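Local coordinates for protein type III pantothenate kinase (Campylobacter jejuni, PDB 2NRH) that probably catalyses the ATP-dependent phosphorylation of pantothenate, the first step of coenzyme A biosynthesis, and is expected to work as a homodimer needing a monovalent cation, at residues Q36-N44 with N56-F64; I84-G93 with K169-G178. The protein carries 2 engineered substitutions. One frame throughout, in Å; residues are numbered along the deposited sequence.

Interaction 1: Q36-N44 with N56-F64. Engineered in segment 56-64: Asn56 (natural residue Lys).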
loop_
_atom_site.group_PDB
_atom_site.type_symbol
_atom_site.label_atom_id
_atom_site.label_comp_id
_atom_site.label_asym_id
_atom_site.label_seq_id
_atom_site.Cartn_x
_atom_site.Cartn_y
_atom_site.Cartn_z
ATOM N N GLN B 36 -31.377 26.895 4.324
ATOM C CA GLN B 36 -30.969 26.665 5.735
ATOM C C GLN B 36 -29.465 26.566 5.970
ATOM O O GLN B 36 -28.720 26.134 5.093
ATOM C CB GLN B 36 -31.691 25.469 6.404
ATOM C CG GLN B 36 -31.157 24.040 6.073
ATOM C CD GLN B 36 -31.316 23.013 7.251
ATOM O OE1 GLN B 36 -30.787 23.200 8.357
ATOM N NE2 GLN B 36 -32.013 21.918 6.974
ATOM N N LYS B 37 -29.045 26.989 7.164
ATOM C CA LYS B 37 -27.668 26.839 7.641
ATOM C C LYS B 37 -27.110 25.441 7.356
ATOM O O LYS B 37 -27.759 24.410 7.651
ATOM C CB LYS B 37 -27.586 27.096 9.160
ATOM C CG LYS B 37 -27.052 28.460 9.534
ATOM C CD LYS B 37 -27.046 28.674 11.038
ATOM C CE LYS B 37 -26.867 30.175 11.382
ATOM N NZ LYS B 37 -28.064 31.072 11.111
ATOM N N ILE B 38 -25.914 25.429 6.775
ATOM C CA ILE B 38 -25.129 24.225 6.692
ATOM C C ILE B 38 -23.777 24.421 7.390
ATOM O O ILE B 38 -22.973 25.246 6.969
ATOM C CB ILE B 38 -24.914 23.771 5.220
ATOM C CG1 ILE B 38 -26.268 23.498 4.537
ATOM C CG2 ILE B 38 -24.016 22.539 5.202
ATOM C CD1 ILE B 38 -26.236 23.248 2.972
ATOM N N PHE B 39 -23.542 23.639 8.437
ATOM C CA PHE B 39 -22.229 23.543 9.094
ATOM C C PHE B 39 -21.292 22.616 8.354
ATOM O O PHE B 39 -21.698 21.561 7.900
ATOM C CB PHE B 39 -22.432 23.100 10.530
ATOM C CG PHE B 39 -23.328 24.046 11.291
ATOM C CD1 PHE B 39 -22.801 25.247 11.832
ATOM C CD2 PHE B 39 -24.699 23.802 11.395
ATOM C CE1 PHE B 39 -23.619 26.173 12.525
ATOM C CE2 PHE B 39 -25.527 24.728 12.092
ATOM C CZ PHE B 39 -24.966 25.913 12.659
ATOM N N TYR B 40 -20.043 23.009 8.166
ATOM C CA TYR B 40 -19.198 22.180 7.355
ATOM C C TYR B 40 -17.767 22.095 7.854
ATOM O O TYR B 40 -17.319 22.956 8.605
ATOM C CB TYR B 40 -19.265 22.639 5.896
ATOM C CG TYR B 40 -18.472 23.870 5.575
ATOM C CD1 TYR B 40 -17.170 23.761 5.097
ATOM C CD2 TYR B 40 -19.018 25.165 5.737
ATOM C CE1 TYR B 40 -16.405 24.901 4.777
ATOM C CE2 TYR B 40 -18.264 26.312 5.419
ATOM C CZ TYR B 40 -16.963 26.174 4.935
ATOM O OH TYR B 40 -16.198 27.277 4.622
ATOM N N ILE B 41 -17.075 21.038 7.427
ATOM C CA ILE B 41 -15.598 20.995 7.299
ATOM C C ILE B 41 -15.221 20.612 5.832
ATOM O O ILE B 41 -15.978 19.955 5.101
ATOM C CB ILE B 41 -14.983 20.022 8.274
ATOM C CG1 ILE B 41 -15.380 18.576 7.932
ATOM C CG2 ILE B 41 -15.360 20.393 9.730
ATOM C CD1 ILE B 41 -14.783 17.565 8.857
ATOM N N ASN B 42 -14.041 21.021 5.400
ATOM C CA ASN B 42 -13.647 20.853 4.000
ATOM C C ASN B 42 -12.138 20.635 3.884
ATOM O O ASN B 42 -11.378 21.360 4.499
ATOM C CB ASN B 42 -14.107 22.085 3.185
ATOM C CG ASN B 42 -13.484 22.121 1.817
ATOM O OD1 ASN B 42 -13.618 21.169 1.041
ATOM N ND2 ASN B 42 -12.799 23.221 1.502
ATOM N N VAL B 43 -11.732 19.612 3.123
ATOM C CA VAL B 43 -10.315 19.381 2.785
ATOM C C VAL B 43 -10.070 19.670 1.309
ATOM O O VAL B 43 -8.975 19.618 0.837
ATOM C CB VAL B 43 -9.800 17.906 3.121
ATOM C CG1 VAL B 43 -9.902 17.627 4.604
ATOM C CG2 VAL B 43 -10.507 16.830 2.256
ATOM N N ASN B 44 -11.113 19.981 0.583
ATOM C CA ASN B 44 -10.964 20.255 -0.810
ATOM C C ASN B 44 -10.457 21.716 -1.060
ATOM O O ASN B 44 -11.177 22.710 -0.862
ATOM C CB ASN B 44 -12.304 19.977 -1.509
ATOM C CG ASN B 44 -12.188 19.976 -2.995
ATOM O OD1 ASN B 44 -11.433 20.773 -3.578
ATOM N ND2 ASN B 44 -12.943 19.086 -3.649
ATOM N N ASN B 56 -24.947 30.707 3.576
ATOM C CA ASN B 56 -25.565 29.716 4.435
ATOM C C ASN B 56 -24.581 28.649 4.920
ATOM O O ASN B 56 -24.921 27.835 5.777
ATOM C CB ASN B 56 -26.798 29.084 3.765
ATOM C CG ASN B 56 -26.442 28.273 2.519
ATOM O OD1 ASN B 56 -25.673 28.734 1.680
ATOM N ND2 ASN B 56 -27.016 27.078 2.380
ATOM N N PHE B 57 -23.366 28.656 4.377
ATOM C CA PHE B 57 -22.358 27.680 4.757
ATOM C C PHE B 57 -21.353 28.198 5.834
ATOM O O PHE B 57 -20.722 29.254 5.677
ATOM C CB PHE B 57 -21.603 27.197 3.522
ATOM C CG PHE B 57 -22.174 25.966 2.879
ATOM C CD1 PHE B 57 -23.199 26.061 1.943
ATOM C CD2 PHE B 57 -21.632 24.716 3.153
ATOM C CE1 PHE B 57 -23.693 24.907 1.297
ATOM C CE2 PHE B 57 -22.119 23.555 2.519
ATOM C CZ PHE B 57 -23.142 23.640 1.596
ATOM N N ILE B 58 -21.211 27.415 6.901
ATOM C CA ILE B 58 -20.594 27.864 8.130
ATOM C C ILE B 58 -19.501 26.888 8.605
ATOM O O ILE B 58 -19.782 25.751 9.002
ATOM C CB ILE B 58 -21.678 28.083 9.196
ATOM C CG1 ILE B 58 -22.453 29.344 8.806
ATOM C CG2 ILE B 58 -21.046 28.161 10.613
ATOM C CD1 ILE B 58 -23.784 29.382 9.330
ATOM N N ASN B 59 -18.261 27.356 8.531
ATOM C CA ASN B 59 -17.066 26.525 8.647
ATOM C C ASN B 59 -16.809 26.201 10.116
ATOM O O ASN B 59 -16.727 27.110 10.966
ATOM C CB ASN B 59 -15.888 27.244 7.985
ATOM C CG ASN B 59 -14.647 26.372 7.835
ATOM O OD1 ASN B 59 -14.603 25.209 8.211
ATOM N ND2 ASN B 59 -13.606 26.974 7.320
ATOM N N LEU B 60 -16.764 24.909 10.428
ATOM C CA LEU B 60 -16.544 24.512 11.791
ATOM C C LEU B 60 -15.070 24.399 12.130
ATOM O O LEU B 60 -14.706 24.262 13.319
ATOM C CB LEU B 60 -17.233 23.187 12.101
ATOM C CG LEU B 60 -18.746 23.051 12.279
ATOM C CD1 LEU B 60 -19.008 21.725 13.000
ATOM C CD2 LEU B 60 -19.448 24.226 13.005
ATOM N N GLU B 61 -14.225 24.378 11.094
ATOM C CA GLU B 61 -12.791 24.138 11.321
ATOM C C GLU B 61 -12.165 25.009 12.421
ATOM O O GLU B 61 -11.424 24.485 13.244
ATOM C CB GLU B 61 -11.985 24.264 10.030
ATOM C CG GLU B 61 -10.479 24.162 10.194
ATOM C CD GLU B 61 -9.808 23.766 8.857
ATOM O OE1 GLU B 61 -10.532 23.750 7.843
ATOM O OE2 GLU B 61 -8.577 23.512 8.810
ATOM N N PRO B 62 -12.448 26.343 12.423
ATOM C CA PRO B 62 -11.838 27.232 13.447
ATOM C C PRO B 62 -12.183 26.886 14.887
ATOM O O PRO B 62 -11.455 27.305 15.780
ATOM C CB PRO B 62 -12.378 28.641 13.082
ATOM C CG PRO B 62 -12.748 28.513 11.550
ATOM C CD PRO B 62 -13.297 27.104 11.471
ATOM N N TYR B 63 -13.253 26.131 15.118
ATOM C CA TYR B 63 -13.699 25.783 16.471
ATOM C C TYR B 63 -13.018 24.550 17.057
ATOM O O TYR B 63 -13.094 24.294 18.276
ATOM C CB TYR B 63 -15.222 25.632 16.504
ATOM C CG TYR B 63 -15.923 26.912 16.126
ATOM C CD1 TYR B 63 -16.219 27.867 17.101
ATOM C CD2 TYR B 63 -16.254 27.204 14.788
ATOM C CE1 TYR B 63 -16.846 29.042 16.782
ATOM C CE2 TYR B 63 -16.873 28.395 14.450
ATOM C CZ TYR B 63 -17.173 29.307 15.468
ATOM O OH TYR B 63 -17.791 30.522 15.190
ATOM N N PHE B 64 -12.336 23.790 16.195
ATOM C CA PHE B 64 -11.698 22.547 16.625
ATOM C C PHE B 64 -10.424 22.830 17.390
ATOM O O PHE B 64 -9.440 23.239 16.793
ATOM C CB PHE B 64 -11.405 21.636 15.411
ATOM C CG PHE B 64 -12.566 20.730 15.029
ATOM C CD1 PHE B 64 -12.746 19.502 15.659
ATOM C CD2 PHE B 64 -13.470 21.124 14.074
ATOM C CE1 PHE B 64 -13.803 18.707 15.336
ATOM C CE2 PHE B 64 -14.554 20.340 13.750
ATOM C CZ PHE B 64 -14.719 19.126 14.368
HETATM O O HOH W 1 -12.990 23.282 6.797
#
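Ile38 and Tyr40 hydrogen-bond to Asn56, Ile58 and Leu60, four backbone bonds in all, in a parallel ladder that pairs Ile38 with Phe57 and Tyr40 with Asn59. Ile38 N donates to Asn56 O at 2.8 Å, almost straight, and Ile38 O receives Ile58 N. Farther along, Tyr40 N donates to Ile58 O and Leu60 N to Tyr40 O, the latter at 2.7 Å. At the start of the ladder the engineered Asn56 adds a weak bond from ND2 to Gln36 O.

Strand 38-42, helix 48-53 and strand 57-59 form a beta-alpha-beta unit at one margin of the first sheet of this actin-like ATPase fold. Leu51 of that helix packs on Tyr40 and Phe57.

On this helix-covered face two aromatic rings meet. Ile38 CB sits over the centre of the Phe57 ring, 3.9 Å from its centroid, while its CD1 reaches Phe57 CZ. The edge of Phe57 is turned toward the face of Tyr40 in an offset edge-to-face pair, ring planes at 63°. Tyr40 holds CG between its backbone N and carbonyl carbon (chi1 77°), which carries the ring across the neighbouring strand. There Asn59 CA lies over one ring face, 3.8 Å from the centroid, and the Asn59 amide stacks within 15° of parallel.

Apolar contacts cover the other face: Phe39 CD1 touches Ile58 CG2 at 3.6 Å and also Leu60 CD2.

Water makes the last polar link. It accepts from Asn42 N at 2.9 Å and lies 2.7 Å from Glu61 OE1, within hydrogen-bonding distance of Asn59 OD1 as well; that same OD1 accepts Glu61 N in an Asx turn.

Interaction 2: I84-G93 with K169-G178. With SO4 (sulfate ion), chain E.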
loop_
_atom_site.group_PDB
_atom_site.type_symbol
_atom_site.label_atom_id
_atom_site.label_comp_id
_atom_site.label_asym_id
_atom_site.label_seq_id
_atom_site.Cartn_x
_atom_site.Cartn_y
_atom_site.Cartn_z
ATOM N N ILE B 84 -12.822 11.108 20.765
ATOM C CA ILE B 84 -12.015 10.013 21.325
ATOM C C ILE B 84 -10.936 10.538 22.273
ATOM O O ILE B 84 -10.209 11.463 21.949
ATOM C CB ILE B 84 -11.496 9.065 20.153
ATOM C CG1 ILE B 84 -12.703 8.244 19.651
ATOM C CG2 ILE B 84 -10.383 8.105 20.592
ATOM C CD1 ILE B 84 -12.880 8.239 18.217
ATOM N N GLU B 85 -10.891 9.948 23.465
ATOM C CA GLU B 85 -9.963 10.315 24.541
ATOM C C GLU B 85 -8.711 9.496 24.453
ATOM O O GLU B 85 -7.637 9.988 24.710
ATOM C CB GLU B 85 -10.624 10.094 25.920
ATOM C CG GLU B 85 -11.625 11.260 26.393
ATOM C CD GLU B 85 -12.739 10.798 27.421
ATOM O OE1 GLU B 85 -12.626 9.725 28.115
ATOM O OE2 GLU B 85 -13.760 11.519 27.502
ATOM N N ASP B 86 -8.869 8.222 24.140
ATOM C CA ASP B 86 -7.771 7.267 24.040
ATOM C C ASP B 86 -8.216 6.296 22.996
ATOM O O ASP B 86 -9.390 5.890 23.021
ATOM C CB ASP B 86 -7.585 6.468 25.330
ATOM C CG ASP B 86 -7.232 7.344 26.488
ATOM O OD1 ASP B 86 -6.031 7.692 26.588
ATOM O OD2 ASP B 86 -8.169 7.707 27.258
ATOM N N GLY B 87 -7.295 5.936 22.099
ATOM C CA GLY B 87 -7.590 4.988 21.052
ATOM C C GLY B 87 -6.881 5.204 19.716
ATOM O O GLY B 87 -6.147 6.188 19.507
ATOM N N VAL B 88 -7.092 4.254 18.814
ATOM C CA VAL B 88 -6.525 4.356 17.498
ATOM C C VAL B 88 -7.703 4.558 16.591
ATOM O O VAL B 88 -8.651 3.794 16.651
ATOM C CB VAL B 88 -5.679 3.145 17.111
ATOM C CG1 VAL B 88 -5.304 3.214 15.604
ATOM C CG2 VAL B 88 -4.440 3.126 17.961
ATOM N N VAL B 89 -7.640 5.653 15.813
ATOM C CA VAL B 89 -8.644 6.017 14.808
ATOM C C VAL B 89 -8.194 5.732 13.367
ATOM O O VAL B 89 -7.173 6.189 12.935
ATOM C CB VAL B 89 -9.121 7.445 14.969
ATOM C CG1 VAL B 89 -10.312 7.702 14.029
ATOM C CG2 VAL B 89 -9.547 7.699 16.404
ATOM N N VAL B 90 -9.005 4.935 12.663
ATOM C CA VAL B 90 -8.748 4.445 11.303
ATOM C C VAL B 90 -9.921 4.878 10.455
ATOM O O VAL B 90 -11.043 4.513 10.741
ATOM C CB VAL B 90 -8.551 2.896 11.266
ATOM C CG1 VAL B 90 -8.063 2.403 9.843
ATOM C CG2 VAL B 90 -7.488 2.463 12.296
ATOM N N ASP B 91 -9.662 5.733 9.463
ATOM C CA ASP B 91 -10.656 6.129 8.470
ATOM C C ASP B 91 -10.217 5.480 7.158
ATOM O O ASP B 91 -9.192 5.854 6.526
ATOM C CB ASP B 91 -10.709 7.636 8.318
ATOM C CG ASP B 91 -11.885 8.111 7.477
ATOM O OD1 ASP B 91 -12.706 7.282 7.026
ATOM O OD2 ASP B 91 -12.011 9.362 7.272
ATOM N N ALA B 92 -11.008 4.496 6.761
ATOM C CA ALA B 92 -10.715 3.666 5.608
ATOM C C ALA B 92 -11.670 4.017 4.431
ATOM O O ALA B 92 -12.788 3.496 4.316
ATOM C CB ALA B 92 -10.756 2.194 6.001
ATOM N N GLY B 93 -11.201 4.950 3.596
ATOM C CA GLY B 93 -11.870 5.326 2.341
ATOM C C GLY B 93 -10.851 5.283 1.214
ATOM O O GLY B 93 -10.123 4.294 1.059
ATOM N N LYS B 169 -4.907 -0.422 23.664
ATOM C CA LYS B 169 -5.652 0.721 23.111
ATOM C C LYS B 169 -6.859 0.238 22.312
ATOM O O LYS B 169 -6.727 -0.672 21.518
ATOM C CB LYS B 169 -4.748 1.521 22.171
ATOM C CG LYS B 169 -4.117 2.751 22.737
ATOM C CD LYS B 169 -2.772 2.978 22.078
ATOM C CE LYS B 169 -2.284 4.365 22.430
ATOM N NZ LYS B 169 -3.514 5.268 22.510
ATOM N N LYS B 170 -8.007 0.874 22.488
ATOM C CA LYS B 170 -9.220 0.544 21.731
ATOM C C LYS B 170 -9.075 1.089 20.320
ATOM O O LYS B 170 -8.363 2.090 20.128
ATOM C CB LYS B 170 -10.486 1.166 22.375
ATOM C CG LYS B 170 -10.560 1.193 23.957
ATOM C CD LYS B 170 -11.434 0.049 24.560
ATOM C CE LYS B 170 -11.597 0.145 26.117
ATOM N NZ LYS B 170 -12.899 0.747 26.598
ATOM N N LEU B 171 -9.734 0.428 19.356
ATOM C CA LEU B 171 -9.791 0.854 17.959
ATOM C C LEU B 171 -11.145 1.377 17.612
ATOM O O LEU B 171 -12.154 0.780 17.982
ATOM C CB LEU B 171 -9.545 -0.294 17.023
ATOM C CG LEU B 171 -8.114 -0.645 16.717
ATOM C CD1 LEU B 171 -8.059 -2.092 16.270
ATOM C CD2 LEU B 171 -7.661 0.269 15.648
ATOM N N TYR B 172 -11.162 2.501 16.892
ATOM C CA TYR B 172 -12.368 2.995 16.312
ATOM C C TYR B 172 -12.123 3.005 14.797
ATOM O O TYR B 172 -10.974 3.248 14.353
ATOM C CB TYR B 172 -12.671 4.365 16.888
ATOM C CG TYR B 172 -12.776 4.350 18.417
ATOM C CD1 TYR B 172 -14.019 4.256 19.032
ATOM C CD2 TYR B 172 -11.638 4.390 19.228
ATOM C CE1 TYR B 172 -14.137 4.247 20.354
ATOM C CE2 TYR B 172 -11.739 4.366 20.582
ATOM C CZ TYR B 172 -12.999 4.283 21.143
ATOM O OH TYR B 172 -13.174 4.272 22.501
ATOM N N PHE B 173 -13.176 2.686 14.034
ATOM C CA PHE B 173 -13.085 2.524 12.604
ATOM C C PHE B 173 -14.222 3.294 11.994
ATOM O O PHE B 173 -15.288 3.393 12.605
ATOM C CB PHE B 173 -13.232 1.048 12.172
ATOM C CG PHE B 173 -11.949 0.294 12.130
ATOM C CD1 PHE B 173 -11.154 0.307 10.990
ATOM C CD2 PHE B 173 -11.538 -0.447 13.223
ATOM C CE1 PHE B 173 -9.923 -0.401 10.952
ATOM C CE2 PHE B 173 -10.348 -1.144 13.191
ATOM C CZ PHE B 173 -9.530 -1.123 12.034
ATOM N N THR B 174 -13.976 3.846 10.800
ATOM C CA THR B 174 -15.004 4.616 10.065
ATOM C C THR B 174 -14.672 4.565 8.596
ATOM O O THR B 174 -13.639 4.003 8.208
ATOM C CB THR B 174 -15.194 6.122 10.601
ATOM O OG1 THR B 174 -16.382 6.706 10.049
ATOM C CG2 THR B 174 -13.990 7.024 10.331
ATOM N N GLY B 175 -15.561 5.090 7.771
ATOM C CA GLY B 175 -15.303 5.099 6.329
ATOM C C GLY B 175 -15.877 3.890 5.598
ATOM O O GLY B 175 -16.245 2.889 6.236
ATOM N N GLY B 176 -15.965 3.998 4.263
ATOM C CA GLY B 176 -16.543 2.965 3.398
ATOM C C GLY B 176 -15.949 1.598 3.605
ATOM O O GLY B 176 -16.637 0.615 3.416
ATOM N N ASP B 177 -14.674 1.512 4.005
ATOM C CA ASP B 177 -14.027 0.193 4.179
ATOM C C ASP B 177 -13.768 -0.124 5.627
ATOM O O ASP B 177 -13.058 -1.075 5.938
ATOM C CB ASP B 177 -12.708 0.073 3.380
ATOM C CG ASP B 177 -12.937 -0.081 1.870
ATOM O OD1 ASP B 177 -13.693 -0.998 1.464
ATOM O OD2 ASP B 177 -12.339 0.682 1.077
ATOM N N GLY B 178 -14.331 0.681 6.511
ATOM C CA GLY B 178 -14.007 0.574 7.943
ATOM C C GLY B 178 -14.534 -0.709 8.606
ATOM O O GLY B 178 -13.783 -1.363 9.364
HETATM S S SO4 E . -15.608 6.896 2.393
HETATM O O1 SO4 E . -15.064 6.429 3.652
HETATM O O2 SO4 E . -15.924 5.740 1.560
HETATM O O3 SO4 E . -16.833 7.660 2.663
HETATM O O4 SO4 E . -14.593 7.709 1.692
HETATM O O HOH W 2 -10.044 1.710 1.976
#
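Ala92 O is gripped from the neighbouring strand's segment, 169-178, by Asp177 N, in a hydrogen bond of 2.8 Å, and by a weaker CH contact from Gly175 CA. This fastens the Gly175-Asp177 turn to the end of a parallel strand pair, 87-92 with 171-174, inside the second sheet of the actin-like ATPase fold. Five further backbone bonds run from Val88 N to Ala92 N; the straightest are Tyr172 N to Val88 O and Ala92 N to Thr174 O.

On one face, Val90 CG1 touches Phe173 CE1 at 3.5 Å, and Leu171 CD2 nestles against Val88 CG1 and Val90 CG2. On the other, Tyr172 turns CG away from its own carbonyl carbon (chi1 -57°), and Ile84 CG1 makes a CH-pi contact over the ring centre, 3.9 Å from the centroid and 6° off the normal. Gly87 CA approaches the ring edge. Leu194 of helix 194-204 covers Ile84 and Thr174 on this side.

Asp91, predicted to bind a potassium ion, lays OD1 against Thr174 CG2 and Gly175 CA, 3.5 Å from the latter; Thr174 OG1 is taken up by Asp191 O. The diglycine turn is consistent with a phosphate- or nucleotide-binding role, as in relatives of this fold. Water joins Gly93 O to Asp177 OD2. A sulfate, probably from the crystallisation liquor, accepts Gly176 N through its O1 at 2.7 Å.

The two contacts lie in series along the chain, one in each of two five-stranded mixed sheets that share the strand order 3-2-1-4-5, the hallmark of the duplicated actin-like ATPase fold. Interaction 1 pairs the fourth and fifth strands of the first sheet, at its margin; interaction 2 pairs the first and fourth strands of the second, in its interior. Their centres are 22 Å apart and their nearest atoms about 9 Å. Helix 75-81 lies near both: it packs on Ile41, Val43 and Phe64, and the side chain of its Asp76, the predicted proton acceptor, comes within about 5 Å of that of Asp91. The predicted catalytic site thus probably sits between the two sheets.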